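Local coordinates for type IV pilus assembly protein PilF (PDB 5OIU), which powers type IVa pilus assembly as a hexameric AAA+ motor ATPase, presumably by coupling ATP binding and hydrolysis to movements of its domains, at the zinc ion site. Residues are numbered along the deposited sequence; one frame, centred on the assembly and turned at random.

The zinc ion site. Residues 282, 284-285, 316-317, 319-320, 324. With ZN (zinc ion), chain B.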
ATOM      1  N   CYS A 282      25.341  43.688 -38.328  1.00 35.12           N
ATOM      2  CA  CYS A 282      26.310  44.751 -38.106  1.00 33.36           C
ATOM      3  C   CYS A 282      26.071  45.911 -39.065  1.00 33.24           C
ATOM      4  O   CYS A 282      25.954  45.728 -40.277  1.00 31.04           O
ATOM      5  CB  CYS A 282      27.732  44.198 -38.274  1.00 34.04           C
ATOM      6  SG  CYS A 282      29.085  45.411 -38.062  1.00 37.58           S
ATOM      7  N   HIS A 284      28.170  48.272 -39.674  1.00 37.49           N
ATOM      8  CA  HIS A 284      29.372  48.764 -40.334  1.00 39.18           C
ATOM      9  C   HIS A 284      29.731  47.944 -41.556  1.00 37.35           C
ATOM     10  O   HIS A 284      30.260  48.494 -42.524  1.00 45.54           O
ATOM     11  CB  HIS A 284      30.528  48.808 -39.342  1.00 37.83           C
ATOM     12  CG  HIS A 284      30.284  49.745 -38.201  1.00 49.65           C
ATOM     13  ND1 HIS A 284      30.500  51.105 -38.294  1.00 53.75           N
ATOM     14  CD2 HIS A 284      29.788  49.527 -36.960  1.00 47.60           C
ATOM     15  CE1 HIS A 284      30.180  51.680 -37.149  1.00 46.92           C
ATOM     16  NE2 HIS A 284      29.742  50.745 -36.324  1.00 51.56           N
ATOM     17  N   CYS A 285      29.432  46.652 -41.560  1.00 37.61           N
ATOM     18  CA  CYS A 285      29.792  45.808 -42.689  1.00 38.86           C
ATOM     19  C   CYS A 285      28.569  45.259 -43.406  1.00 34.59           C
ATOM     20  O   CYS A 285      28.667  44.252 -44.107  1.00 35.55           O
ATOM     21  CB  CYS A 285      30.713  44.674 -42.240  1.00 36.70           C
ATOM     22  SG  CYS A 285      29.961  43.563 -41.074  1.00 37.31           S
ATOM     23  N   GLY A 316      31.184  40.824 -42.095  1.00 34.30           N
ATOM     24  CA  GLY A 316      32.152  40.441 -41.090  1.00 38.11           C
ATOM     25  C   GLY A 316      33.333  41.394 -41.090  1.00 37.94           C
ATOM     26  O   GLY A 316      34.104  41.470 -42.056  1.00 46.36           O
ATOM     27  N   CYS A 317      33.483  42.126 -39.998  1.00 25.10           N
ATOM     28  CA  CYS A 317      34.459  43.189 -39.906  1.00 34.81           C
ATOM     29  C   CYS A 317      34.944  43.233 -38.465  1.00 39.03           C
ATOM     30  O   CYS A 317      34.496  42.452 -37.617  1.00 35.51           O
ATOM     31  CB  CYS A 317      33.860  44.524 -40.372  1.00 32.94           C
ATOM     32  SG  CYS A 317      32.788  45.331 -39.186  1.00 37.65           S
ATOM     33  N   ARG A 319      34.464  45.410 -36.217  1.00 40.57           N
ATOM     34  CA  ARG A 319      33.515  45.951 -35.254  1.00 41.36           C
ATOM     35  C   ARG A 319      32.594  44.869 -34.700  1.00 44.57           C
ATOM     36  O   ARG A 319      32.116  44.997 -33.568  1.00 45.49           O
ATOM     37  CB  ARG A 319      32.702  47.073 -35.894  1.00 45.01           C
ATOM     38  CG  ARG A 319      33.553  48.246 -36.365  1.00 53.43           C
ATOM     39  CD  ARG A 319      34.064  49.068 -35.179  1.00 58.32           C
ATOM     40  NE  ARG A 319      33.192  50.211 -34.922  1.00 71.54           N
ATOM     41  CZ  ARG A 319      33.339  51.411 -35.484  1.00 69.23           C
ATOM     42  NH1 ARG A 319      34.333  51.637 -36.339  1.00 66.23           N
ATOM     43  NH2 ARG A 319      32.487  52.387 -35.194  1.00 71.36           N
ATOM     44  N   CYS A 320      32.348  43.799 -35.473  1.00 43.88           N
ATOM     45  CA  CYS A 320      31.502  42.676 -35.068  1.00 33.79           C
ATOM     46  C   CYS A 320      32.292  41.393 -34.856  1.00 35.35           C
ATOM     47  O   CYS A 320      31.703  40.307 -34.829  1.00 41.68           O
ATOM     48  CB  CYS A 320      30.393  42.428 -36.098  1.00 34.26           C
ATOM     49  SG  CYS A 320      30.940  42.151 -37.832  1.00 34.67           S
ATOM     50  N   GLY A 324      29.610  39.219 -38.424  1.00 33.27           N
ATOM     51  CA  GLY A 324      28.538  39.838 -39.188  1.00 32.03           C
ATOM     52  C   GLY A 324      27.366  40.314 -38.357  1.00 34.55           C
ATOM     53  O   GLY A 324      26.347  40.730 -38.927  1.00 35.52           O
TER
HETATM   54 ZN    ZN B 503      30.796  44.057 -39.040  1.00 39.17          ZN
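Cys282 sets its SG anti to the backbone N (chi1 179°), whereas Cys285, Cys317 and Cys320 each turn theirs into the crowded position between backbone N and carbonyl carbon. Four sulfurs thereby converge tip-first on one zinc ion, supplied by two CxxC motifs, Cys282/Cys285 and Cys317/Cys320. In the first motif Cys285 SG bonds to ZN at 2.3 Å. Its partner Cys282 SG bonds to ZN at 2.4 Å. The second motif repeats the pattern, Cys320 SG bonding to ZN at 2.3 Å. Cys317 SG completes the set with a bond to ZN of 2.4 Å. Angles at the metal run from 103° to 116°, evidence for a near-tetrahedral four-cysteine centre.

Backbone amides support this first shell. Gly316 N, just ahead of the second motif, donates to Cys285 SG over 3.2 Å, tying that stretch to a sulfur of the first motif. Cys317 N donates to Cys320 SG over 3.3 Å, closing the second CxxC turn on itself. Both bonds are fairly straight and may temper the negative charge expected on the thiolates. On the flank, the Arg319 guanidinium lies over one face of the His284 imidazole, its CZ 3.5 Å above the ring plane and offset toward the rim, so the residues just before the second cysteine of each motif also pack together.

This tetracysteine zinc site cross-links segments more than thirty residues apart in sequence; its likely role is structural, stabilising this part of the motor subunit.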